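Local coordinates for protein exoribonuclease II, mitochondrial (Candida glabrata, PDB 6F3H) that degrades RNA from its 3' end as the magnesium-binding nuclease component of the mitochondrial RNA degradosome, mtEXO, in which it works tightly coupled to a helicase, at residues S351-G356 against H818-I823; W358-P363 against K743-H748; Y462-V467 against G579-S584; P594-Q599 against L755-Q760. The protein carries 1 engineered substitution. All coordinates share one frame; numbering follows the deposited sequence.

How the contacts relate
Contacts 1 and 2 are buried, contact 3 is partly buried and contact 4 lies at the surface. Contacts 2 and 4 both use helix 725-761, one partway along it and the other near its end, and they do not touch each other. Contacts 3 and 4 share the small sheet of strands 580-584 and 593-597. The two buried contacts pack against each other, while a polar bond links contacts 1 and 3. Leu-820 on a ring and on an isoleucine carries contact 1; aliphatic packing carries contact 3, an aliphatic group over a ring contact 2, and two rings meet in contact 4. In contacts 3 and 4 one segment also meets RNA of chain C.

Contact 1: S351-G356 against H818-I823; sequences SNFILG and HPLDGI
Ile-354 and Leu-820 bring the two backbones nearest, their CA atoms 7.4 Å apart, and no hydrogen bond passes between the segments. The chain through Leu-355 and Gly-356 makes a short 3-10 turn. Residues 818-823 make the tight hairpin connection between strands 808-818 and 823-827, where Gly-822 and Ile-823 both face His-818 in a G1 beta bulge.

Leu-820 leans out of this hairpin connection and divides its two methyls between two partners. Leu-820 CD1 comes to Phe-353 CD2 at 3.6 Å, at a slant to the ring, with the two side chains crossing at about a right angle. Leu-820 CD2 lies 3.5 Å from Ile-354 CG1, the side chains running past each other in opposite directions. Because CG1 of Ile-354 lies anti to the carbonyl carbon (chi1 -52°), the ethyl branch meets the leucine. Ile-354 N makes a weak bond to Asn-352 OD1, and Asn-352 ND2 bonds to Asp-465 OD2.

The contact joins the hairpin, probably of an S1 domain as in RNase II relatives, to the loop after helix 334-343. Phe-353 and Leu-820 both reach Ala-303 of helix 293-303, Phe-353 touches Val-342 of helix 334-343, and Ile-354 rests on His-748 of helix 725-761.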
# COMPACT_ATOMS: atom_id res chain seq x y z
N SER A 351 -8.41 -19.62 10.98
CA SER A 351 -7.49 -19.88 9.89
C SER A 351 -7.67 -18.75 8.91
O SER A 351 -8.61 -18.75 8.11
CB SER A 351 -7.74 -21.23 9.26
OG SER A 351 -7.39 -22.23 10.21
N ASN A 352 -6.81 -17.78 9.01
CA ASN A 352 -6.74 -16.80 7.96
C ASN A 352 -5.67 -17.30 7.01
O ASN A 352 -4.49 -17.34 7.36
CB ASN A 352 -6.42 -15.41 8.47
CG ASN A 352 -6.62 -14.39 7.42
OD1 ASN A 352 -7.03 -14.73 6.31
ND2 ASN A 352 -6.34 -13.14 7.72
N PHE A 353 -6.09 -17.66 5.82
CA PHE A 353 -5.19 -18.23 4.85
C PHE A 353 -4.49 -17.18 4.01
O PHE A 353 -3.47 -17.49 3.40
CB PHE A 353 -5.95 -19.16 3.92
CG PHE A 353 -6.50 -20.37 4.58
CD1 PHE A 353 -5.66 -21.40 4.95
CD2 PHE A 353 -7.84 -20.47 4.84
CE1 PHE A 353 -6.15 -22.51 5.56
CE2 PHE A 353 -8.34 -21.58 5.45
CZ PHE A 353 -7.49 -22.61 5.81
N ILE A 354 -5.05 -15.98 3.93
CA ILE A 354 -4.39 -14.85 3.30
C ILE A 354 -2.98 -14.73 3.82
O ILE A 354 -2.07 -14.28 3.12
CB ILE A 354 -5.21 -13.59 3.59
CG1 ILE A 354 -6.67 -13.83 3.20
CG2 ILE A 354 -4.64 -12.40 2.86
CD1 ILE A 354 -7.59 -12.73 3.63
N LEU A 355 -2.76 -15.16 5.05
CA LEU A 355 -1.44 -15.08 5.63
C LEU A 355 -0.45 -15.96 4.90
O LEU A 355 0.76 -15.76 5.03
CB LEU A 355 -1.52 -15.49 7.10
CG LEU A 355 -2.69 -14.72 7.72
CD1 LEU A 355 -2.90 -15.09 9.17
CD2 LEU A 355 -2.45 -13.22 7.57
N GLY A 356 -0.93 -16.91 4.13
CA GLY A 356 -0.06 -17.71 3.30
C GLY A 356 0.41 -17.04 2.03
O GLY A 356 1.18 -17.64 1.27
N HIS A 818 -18.58 -14.82 0.39
CA HIS A 818 -17.33 -15.56 0.29
C HIS A 818 -16.18 -14.75 0.84
O HIS A 818 -15.55 -13.97 0.10
CB HIS A 818 -17.05 -16.00 -1.13
CG HIS A 818 -18.14 -16.82 -1.71
ND1 HIS A 818 -19.09 -16.30 -2.56
CD2 HIS A 818 -18.42 -18.13 -1.58
CE1 HIS A 818 -19.92 -17.26 -2.92
NE2 HIS A 818 -19.53 -18.38 -2.35
N PRO A 819 -15.85 -14.96 2.11
CA PRO A 819 -14.88 -14.10 2.79
C PRO A 819 -13.48 -14.14 2.21
O PRO A 819 -12.90 -13.09 1.93
CB PRO A 819 -14.92 -14.63 4.23
CG PRO A 819 -16.21 -15.39 4.32
CD PRO A 819 -16.39 -16.00 3.00
N LEU A 820 -12.90 -15.33 2.03
CA LEU A 820 -11.55 -15.41 1.48
C LEU A 820 -11.46 -14.80 0.10
O LEU A 820 -10.36 -14.48 -0.36
CB LEU A 820 -11.09 -16.86 1.42
CG LEU A 820 -10.28 -17.20 2.64
CD1 LEU A 820 -9.93 -18.65 2.61
CD2 LEU A 820 -9.05 -16.33 2.67
N ASP A 821 -12.60 -14.63 -0.56
CA ASP A 821 -12.65 -14.08 -1.90
C ASP A 821 -13.03 -12.61 -1.93
O ASP A 821 -12.75 -11.93 -2.92
CB ASP A 821 -13.66 -14.86 -2.74
CG ASP A 821 -13.47 -16.36 -2.67
OD1 ASP A 821 -13.98 -17.00 -1.73
OD2 ASP A 821 -12.91 -16.92 -3.63
N GLY A 822 -13.63 -12.11 -0.85
CA GLY A 822 -14.07 -10.73 -0.82
C GLY A 822 -15.38 -10.52 -1.54
O GLY A 822 -15.64 -9.42 -2.04
N ILE A 823 -16.21 -11.54 -1.61
CA ILE A 823 -17.41 -11.50 -2.43
C ILE A 823 -18.58 -11.32 -1.49
O ILE A 823 -18.68 -11.98 -0.45
CB ILE A 823 -17.59 -12.75 -3.28
CG1 ILE A 823 -16.64 -12.69 -4.47
CG2 ILE A 823 -19.02 -12.86 -3.76
CD1 ILE A 823 -16.24 -14.07 -4.94

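Contact 2: W358-P363 against K743-H748; sequences WDLNIP and KIFQRH
Leu-360 sits on the ring of Phe-745 in a CH-pi contact: its CB lies 4.0 Å from the ring centroid and only 6° off the normal, almost exactly over the centre of one face. Ile-744 CG2, from the neighbouring residue of the helix, occupies the opposite face closer to the rim, so the phenyl is held between aliphatic groups of both segments.

Aliphatic packing extends the contact toward the helix. Leu-360 has chi1 near 180° (-179°), which puts CG opposite its backbone N and lets Leu-360 CD1 pass the ring to its stem, 3.6 Å from Phe-745 CB and 3.8 Å from Phe-745 CG. Asp-359 adds a looser touch, its CB 4.3 Å from Phe-745 CE2.

Polar bonds do not cross between the segments. The carboxylate of Asp-359 turns to other partners, with OD2 bonded to the hydroxyl of Tyr-235.

Together these residues fasten the loop that follows helix 334-343 and precedes helix 369-378 to the flank of the long helix 725-761. Phe-745 also meets Ile-354 of the same loop and Tyr-235 of strand 231-237, while Gln-746, on another side of the helix, bonds through NE2 to the backbone O of Tyr-462.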
# COMPACT_ATOMS: atom_id res chain seq x y z
N TRP A 358 2.24 -15.22 -0.89
CA TRP A 358 3.68 -15.08 -1.09
C TRP A 358 4.09 -13.62 -1.20
O TRP A 358 5.20 -13.26 -0.81
CB TRP A 358 4.12 -15.82 -2.35
CG TRP A 358 3.94 -17.31 -2.28
CD1 TRP A 358 3.95 -18.08 -1.16
CD2 TRP A 358 3.71 -18.21 -3.37
NE1 TRP A 358 3.74 -19.41 -1.48
CE2 TRP A 358 3.59 -19.51 -2.83
CE3 TRP A 358 3.58 -18.05 -4.76
CZ2 TRP A 358 3.36 -20.64 -3.63
CZ3 TRP A 358 3.35 -19.17 -5.54
CH2 TRP A 358 3.24 -20.45 -4.98
N ASP A 359 3.20 -12.79 -1.72
CA ASP A 359 3.51 -11.38 -1.93
C ASP A 359 3.37 -10.60 -0.64
O ASP A 359 4.18 -9.72 -0.34
CB ASP A 359 2.60 -10.86 -3.04
CG ASP A 359 2.88 -11.55 -4.38
OD1 ASP A 359 3.98 -12.14 -4.55
OD2 ASP A 359 1.97 -11.58 -5.23
N LEU A 360 2.35 -10.94 0.16
CA LEU A 360 2.28 -10.44 1.53
C LEU A 360 3.58 -10.74 2.25
O LEU A 360 4.11 -9.89 2.97
CB LEU A 360 1.12 -11.10 2.25
CG LEU A 360 0.94 -10.64 3.68
CD1 LEU A 360 0.75 -9.14 3.67
CD2 LEU A 360 -0.27 -11.34 4.27
N ASN A 361 4.13 -11.92 2.00
CA ASN A 361 5.52 -12.20 2.32
C ASN A 361 5.80 -12.14 3.82
O ASN A 361 6.82 -11.61 4.26
CB ASN A 361 6.43 -11.24 1.56
CG ASN A 361 7.85 -11.69 1.56
OD1 ASN A 361 8.17 -12.79 2.02
ND2 ASN A 361 8.73 -10.83 1.08
N ILE A 362 4.93 -12.76 4.61
CA ILE A 362 5.16 -12.99 6.03
C ILE A 362 6.17 -14.12 6.16
O ILE A 362 6.28 -14.94 5.24
CB ILE A 362 3.83 -13.34 6.73
CG1 ILE A 362 2.86 -12.17 6.69
CG2 ILE A 362 4.02 -13.94 8.09
CD1 ILE A 362 1.55 -12.50 7.30
N PRO A 363 6.95 -14.18 7.23
CA PRO A 363 7.86 -15.32 7.40
C PRO A 363 7.11 -16.59 7.83
O PRO A 363 6.26 -16.58 8.72
CB PRO A 363 8.82 -14.85 8.50
CG PRO A 363 8.70 -13.33 8.47
CD PRO A 363 7.30 -13.05 8.11
N LYS A 743 -1.41 -1.95 1.27
CA LYS A 743 -2.78 -1.45 1.21
C LYS A 743 -3.74 -2.57 0.84
O LYS A 743 -4.78 -2.78 1.49
CB LYS A 743 -2.90 -0.31 0.17
CG LYS A 743 -1.71 0.68 0.07
CD LYS A 743 -2.08 2.08 -0.54
CE LYS A 743 -0.93 2.72 -1.37
NZ LYS A 743 -1.24 4.09 -1.91
N ILE A 744 -3.35 -3.36 -0.15
CA ILE A 744 -4.18 -4.44 -0.67
C ILE A 744 -4.44 -5.47 0.41
O ILE A 744 -5.58 -5.79 0.75
CB ILE A 744 -3.50 -5.06 -1.90
CG1 ILE A 744 -3.77 -4.19 -3.13
CG2 ILE A 744 -3.91 -6.51 -2.07
CD1 ILE A 744 -2.70 -4.23 -4.16
N PHE A 745 -3.37 -6.02 0.97
CA PHE A 745 -3.56 -7.08 1.93
C PHE A 745 -4.14 -6.57 3.24
O PHE A 745 -4.81 -7.33 3.95
CB PHE A 745 -2.26 -7.84 2.14
CG PHE A 745 -1.98 -8.77 1.02
CD1 PHE A 745 -2.65 -9.97 0.92
CD2 PHE A 745 -1.08 -8.42 0.04
CE1 PHE A 745 -2.44 -10.81 -0.14
CE2 PHE A 745 -0.86 -9.25 -1.01
CZ PHE A 745 -1.54 -10.45 -1.10
N GLN A 746 -3.93 -5.30 3.58
CA GLN A 746 -4.69 -4.76 4.70
C GLN A 746 -6.18 -4.86 4.39
O GLN A 746 -6.93 -5.50 5.13
CB GLN A 746 -4.25 -3.33 5.02
CG GLN A 746 -2.85 -3.28 5.70
CD GLN A 746 -2.34 -1.87 6.05
OE1 GLN A 746 -2.77 -0.87 5.47
NE2 GLN A 746 -1.39 -1.80 7.00
N ARG A 747 -6.60 -4.33 3.23
CA ARG A 747 -8.01 -4.42 2.85
C ARG A 747 -8.46 -5.86 2.77
O ARG A 747 -9.55 -6.21 3.22
CB ARG A 747 -8.26 -3.73 1.51
N HIS A 748 -7.62 -6.74 2.26
CA HIS A 748 -8.11 -8.08 2.02
C HIS A 748 -8.39 -8.80 3.33
O HIS A 748 -9.45 -9.40 3.50
CB HIS A 748 -7.17 -8.86 1.13
CG HIS A 748 -7.87 -9.95 0.40
ND1 HIS A 748 -9.01 -9.72 -0.33
CD2 HIS A 748 -7.61 -11.28 0.30
CE1 HIS A 748 -9.44 -10.86 -0.85
NE2 HIS A 748 -8.60 -11.82 -0.49

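Contact 3: Y462-V467 against G579-S584; sequences YLPDLV and GLVSLS. With nucleotides of chain C.
Pro-464 meets Val-581 and Leu-583 where a two-residue turn, closed by a backbone bond from Leu-463 N to Leu-466 O and a weak one back, abuts strand 580-584 with no hydrogen bond across; the closest CA approach, 5.5 Å, is from Pro-464 to Ser-582.

The proline points at the strand. Pro-464 CB packs on Val-581 CG1 at 4.0 Å, the methyl that stands anti to the backbone N of the valine (chi1 176°). Val-581 and Leu-583 both direct their side chains toward the turn, while that of Ser-582 between them leaves the other way. Leu-583 comes up beside the backbone of Pro-464, its CG 3.6 Å from Pro-464 O, so a branched aliphatic group is laid against the carbonyl oxygen of the turn. Leu-583 CD1 goes on to Asp-465 OD2 at 4.1 Å, a loose touch; the carboxylate is bonded through OD1 to Ser-749 OG and Trp-753 NE1 of helix 725-761. These donors pin Asp-465 and with it the corner of the turn.

Just before the turn, Tyr-462 presents one ring face to the base of C6 of chain C. Base atom C2 of C6 stands 3.8 Å above the ring, over its centre, and N3 of the same base comes 3.4 Å from Tyr-462 CD2. An aromatic side chain packed on a base of the bound strand is in keeping with the RNA path of the RNB exoribonucleases, and here it projects from a tight beta hairpin wedged between the small sheet and helix 725-761.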
# COMPACT_ATOMS: atom_id res chain seq x y z
N TYR A 462 1.27 -3.97 9.36
CA TYR A 462 0.28 -3.91 10.42
C TYR A 462 -1.01 -4.54 9.90
O TYR A 462 -1.63 -4.00 8.98
CB TYR A 462 0.02 -2.46 10.86
CG TYR A 462 1.20 -1.72 11.50
CD1 TYR A 462 1.65 -2.04 12.78
CD2 TYR A 462 1.83 -0.68 10.84
CE1 TYR A 462 2.71 -1.36 13.36
CE2 TYR A 462 2.89 0.00 11.41
CZ TYR A 462 3.33 -0.34 12.67
OH TYR A 462 4.39 0.35 13.24
N LEU A 463 -1.40 -5.67 10.47
CA LEU A 463 -2.62 -6.38 10.10
C LEU A 463 -3.43 -6.78 11.32
O LEU A 463 -2.86 -7.07 12.38
CB LEU A 463 -2.28 -7.63 9.30
CG LEU A 463 -1.79 -7.41 7.89
CD1 LEU A 463 -1.24 -8.71 7.43
CD2 LEU A 463 -2.95 -7.00 7.00
N PRO A 464 -4.77 -6.84 11.21
CA PRO A 464 -5.60 -7.27 12.35
C PRO A 464 -5.13 -8.57 12.96
O PRO A 464 -5.35 -8.82 14.15
CB PRO A 464 -6.99 -7.44 11.74
CG PRO A 464 -6.99 -6.57 10.57
CD PRO A 464 -5.59 -6.61 10.01
N ASP A 465 -4.51 -9.41 12.15
CA ASP A 465 -4.00 -10.69 12.61
C ASP A 465 -2.67 -10.54 13.33
O ASP A 465 -2.43 -11.22 14.33
CB ASP A 465 -3.86 -11.65 11.43
CG ASP A 465 -5.17 -11.87 10.69
OD1 ASP A 465 -5.63 -10.91 10.05
OD2 ASP A 465 -5.73 -13.00 10.74
N LEU A 466 -1.79 -9.68 12.83
CA LEU A 466 -0.41 -9.71 13.29
C LEU A 466 0.31 -8.43 12.87
O LEU A 466 -0.23 -7.59 12.15
CB LEU A 466 0.32 -10.92 12.73
CG LEU A 466 0.93 -10.59 11.37
CD1 LEU A 466 2.02 -11.56 11.02
CD2 LEU A 466 -0.14 -10.54 10.28
N VAL A 467 1.56 -8.31 13.32
CA VAL A 467 2.43 -7.20 12.93
C VAL A 467 3.83 -7.73 12.59
O VAL A 467 4.34 -8.62 13.27
CB VAL A 467 2.49 -6.15 14.06
CG1 VAL A 467 3.25 -4.93 13.58
CG2 VAL A 467 1.07 -5.79 14.55
N GLY A 579 -16.37 0.73 11.69
CA GLY A 579 -16.31 -0.71 11.59
C GLY A 579 -14.95 -1.25 11.24
O GLY A 579 -14.85 -2.27 10.56
N LEU A 580 -13.88 -0.60 11.68
CA LEU A 580 -12.57 -1.19 11.52
C LEU A 580 -12.39 -2.36 12.46
O LEU A 580 -13.08 -2.51 13.47
CB LEU A 580 -11.46 -0.18 11.76
CG LEU A 580 -11.52 0.89 10.71
CD1 LEU A 580 -12.25 2.06 11.25
CD2 LEU A 580 -10.13 1.24 10.40
N VAL A 581 -11.41 -3.19 12.12
CA VAL A 581 -11.35 -4.56 12.59
C VAL A 581 -10.26 -4.71 13.63
O VAL A 581 -9.11 -4.30 13.41
CB VAL A 581 -11.12 -5.52 11.41
CG1 VAL A 581 -10.97 -6.95 11.91
CG2 VAL A 581 -12.26 -5.40 10.45
N SER A 582 -10.62 -5.33 14.74
CA SER A 582 -9.70 -5.75 15.76
C SER A 582 -10.03 -7.18 16.11
O SER A 582 -11.20 -7.54 16.25
CB SER A 582 -9.83 -4.88 17.00
OG SER A 582 -9.24 -5.53 18.11
N LEU A 583 -9.01 -8.01 16.25
CA LEU A 583 -9.30 -9.36 16.68
C LEU A 583 -9.25 -9.39 18.18
O LEU A 583 -8.40 -8.76 18.80
CB LEU A 583 -8.32 -10.38 16.12
CG LEU A 583 -8.49 -10.52 14.63
CD1 LEU A 583 -7.72 -11.73 14.15
CD2 LEU A 583 -9.97 -10.66 14.34
N SER A 584 -10.16 -10.14 18.76
CA SER A 584 -10.14 -10.43 20.17
C SER A 584 -9.78 -11.90 20.32
O SER A 584 -9.86 -12.66 19.35
CB SER A 584 -11.51 -10.15 20.80
OG SER A 584 -12.04 -8.92 20.35
P C C 6 3.72 6.24 15.69
OP1 C C 6 4.75 6.25 16.74
OP2 C C 6 4.04 6.58 14.29
O5' C C 6 3.11 4.79 15.78
C5' C C 6 2.51 4.36 16.99
C4' C C 6 1.75 3.06 16.82
O4' C C 6 0.54 3.26 16.04
C3' C C 6 2.45 1.95 16.08
O3' C C 6 3.45 1.31 16.84
C2' C C 6 1.29 1.04 15.77
O2' C C 6 0.86 0.45 16.98
C1' C C 6 0.22 2.06 15.37
N1 C C 6 0.18 2.27 13.90
C2 C C 6 -0.59 1.37 13.13
O2 C C 6 -1.22 0.47 13.69
N3 C C 6 -0.70 1.45 11.79
C4 C C 6 -0.03 2.40 11.18
N4 C C 6 -0.17 2.45 9.85
C5 C C 6 0.76 3.34 11.92
C6 C C 6 0.85 3.25 13.25

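Contact 4: P594-Q599 against L755-Q760; sequences PTFYDQ and LKHLEQ. With nucleotides of chain C.
Phe-596 and Pro-594 project from one side of a two-stranded antiparallel sheet, strands 580-584 and 593-597, onto His-757 near the C-terminal end of the long helix 725-761. Thr-595, between them, turns its side chain away from the helix, as expected of an extended strand, and bonds through OG1 to Ser-582 O on the partner strand.

The two aromatic rings carry the contact. Their centroids are 4.8 Å apart and their planes lie at 49°, an oblique pairing that is neither a parallel stack nor an edge-to-face one. Phe-596 CE1 stands 3.5 Å above the plane of the His-757 imidazole, offset toward the rim, and Phe-596 CZ comes 3.7 Å from His-757 CB. The imidazole is swung out to the strand because its CG is placed anti to the backbone N (chi1 158°). Pro-594 adds a looser aliphatic touch beside it, CG to His-757 CB at 4.1 Å. Tyr-786 completes the cluster: its ring meets that of Phe-596 edge to face, and its hydroxyl makes a weak hydrogen bond with His-757 NE2.

Beyond the strand the chain runs on away from helix 725-761 toward the bound RNA. Gln-599, its side chain extended, reaches the base of A3 of chain C and also packs on a uracil base of the bound RNA. Gln-599 NE2 makes a somewhat bent hydrogen bond to N1 of A3 of chain C, 3.3 Å long with an angle of 143° at the hydrogen, and Gln-599 OE1 lies just as near to that N1.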
# COMPACT_ATOMS: atom_id res chain seq x y z
N PRO A 594 -13.48 -11.12 15.86
CA PRO A 594 -13.41 -9.77 15.32
C PRO A 594 -14.31 -8.86 16.13
O PRO A 594 -15.44 -9.21 16.47
CB PRO A 594 -13.91 -9.92 13.88
CG PRO A 594 -14.57 -11.27 13.81
CD PRO A 594 -14.26 -12.05 15.03
N THR A 595 -13.78 -7.70 16.45
CA THR A 595 -14.55 -6.65 17.08
C THR A 595 -14.31 -5.38 16.29
O THR A 595 -13.24 -5.18 15.71
CB THR A 595 -14.18 -6.49 18.53
OG1 THR A 595 -12.78 -6.23 18.63
CG2 THR A 595 -14.55 -7.76 19.29
N PHE A 596 -15.32 -4.53 16.26
CA PHE A 596 -15.34 -3.45 15.31
C PHE A 596 -15.37 -2.14 16.02
O PHE A 596 -15.91 -2.02 17.12
CB PHE A 596 -16.51 -3.53 14.41
CG PHE A 596 -16.53 -4.77 13.65
CD1 PHE A 596 -16.99 -5.93 14.23
CD2 PHE A 596 -16.02 -4.81 12.39
CE1 PHE A 596 -16.98 -7.09 13.55
CE2 PHE A 596 -16.00 -5.96 11.70
CZ PHE A 596 -16.48 -7.12 12.27
N TYR A 597 -14.76 -1.16 15.38
CA TYR A 597 -14.68 0.14 16.00
C TYR A 597 -14.58 1.20 14.94
O TYR A 597 -14.31 0.93 13.77
CB TYR A 597 -13.50 0.21 16.95
CG TYR A 597 -12.18 -0.03 16.30
CD1 TYR A 597 -11.65 -1.32 16.21
CD2 TYR A 597 -11.42 1.03 15.81
CE1 TYR A 597 -10.41 -1.54 15.63
CE2 TYR A 597 -10.17 0.81 15.22
CZ TYR A 597 -9.67 -0.47 15.13
OH TYR A 597 -8.44 -0.69 14.55
N ASP A 598 -14.80 2.42 15.38
CA ASP A 598 -14.57 3.59 14.57
C ASP A 598 -13.22 4.16 14.94
O ASP A 598 -12.82 4.12 16.10
CB ASP A 598 -15.66 4.62 14.83
N GLN A 599 -12.52 4.67 13.94
CA GLN A 599 -11.33 5.46 14.20
C GLN A 599 -11.79 6.76 14.83
O GLN A 599 -12.72 7.40 14.32
CB GLN A 599 -10.55 5.73 12.91
CG GLN A 599 -9.38 6.68 13.11
CD GLN A 599 -9.01 7.45 11.85
OE1 GLN A 599 -9.12 8.68 11.79
NE2 GLN A 599 -8.60 6.72 10.82
N LEU A 755 -16.43 -9.89 6.84
CA LEU A 755 -17.40 -10.83 6.29
C LEU A 755 -17.58 -12.05 7.19
O LEU A 755 -18.72 -12.48 7.41
CB LEU A 755 -16.96 -11.28 4.90
CG LEU A 755 -16.80 -10.23 3.81
CD1 LEU A 755 -16.65 -10.90 2.45
CD2 LEU A 755 -17.94 -9.25 3.78
N LYS A 756 -16.49 -12.60 7.73
CA LYS A 756 -16.59 -13.77 8.60
C LYS A 756 -17.49 -13.47 9.79
O LYS A 756 -18.17 -14.37 10.31
CB LYS A 756 -15.19 -14.19 9.07
CG LYS A 756 -15.06 -15.58 9.70
CD LYS A 756 -13.63 -16.19 9.52
CE LYS A 756 -13.45 -17.56 10.26
NZ LYS A 756 -12.06 -17.84 10.80
N HIS A 757 -17.55 -12.22 10.20
CA HIS A 757 -18.46 -11.81 11.26
C HIS A 757 -19.90 -11.74 10.75
O HIS A 757 -20.82 -12.25 11.40
CB HIS A 757 -18.03 -10.46 11.80
CG HIS A 757 -19.13 -9.73 12.49
ND1 HIS A 757 -19.60 -10.11 13.73
CD2 HIS A 757 -19.86 -8.65 12.12
CE1 HIS A 757 -20.57 -9.29 14.10
NE2 HIS A 757 -20.74 -8.40 13.14
N LEU A 758 -20.09 -11.12 9.59
CA LEU A 758 -21.43 -11.05 9.01
C LEU A 758 -22.00 -12.43 8.81
O LEU A 758 -23.22 -12.62 8.87
CB LEU A 758 -21.39 -10.30 7.69
CG LEU A 758 -20.96 -8.85 7.81
CD1 LEU A 758 -21.33 -8.12 6.54
CD2 LEU A 758 -21.57 -8.18 9.03
N GLU A 759 -21.12 -13.41 8.59
CA GLU A 759 -21.54 -14.80 8.52
C GLU A 759 -21.97 -15.30 9.89
O GLU A 759 -23.07 -15.84 10.06
CB GLU A 759 -20.38 -15.66 8.01
CG GLU A 759 -20.22 -15.74 6.50
CD GLU A 759 -19.25 -16.85 6.11
OE1 GLU A 759 -18.47 -17.27 6.99
OE2 GLU A 759 -19.27 -17.31 4.93
N GLN A 760 -21.13 -15.10 10.90
CA GLN A 760 -21.47 -15.58 12.23
C GLN A 760 -22.72 -14.89 12.76
O GLN A 760 -23.51 -15.51 13.49
CB GLN A 760 -20.28 -15.39 13.18
P A C 3 -2.48 10.52 2.33
OP1 A C 3 -1.10 10.84 1.91
OP2 A C 3 -2.89 9.12 2.49
O5' A C 3 -2.83 11.25 3.71
C5' A C 3 -2.56 12.62 3.90
C4' A C 3 -2.89 13.08 5.30
O4' A C 3 -4.32 13.06 5.50
C3' A C 3 -2.32 12.23 6.43
O3' A C 3 -0.98 12.53 6.72
C2' A C 3 -3.29 12.50 7.57
O2' A C 3 -3.04 13.74 8.18
C1' A C 3 -4.61 12.61 6.80
N9 A C 3 -5.18 11.28 6.67
C8 A C 3 -4.98 10.38 5.67
N7 A C 3 -5.61 9.26 5.87
C5 A C 3 -6.21 9.47 7.09
C6 A C 3 -7.02 8.66 7.85
N6 A C 3 -7.36 7.43 7.47
N1 A C 3 -7.46 9.18 9.02
C2 A C 3 -7.11 10.43 9.37
N3 A C 3 -6.34 11.30 8.73
C4 A C 3 -5.94 10.71 7.60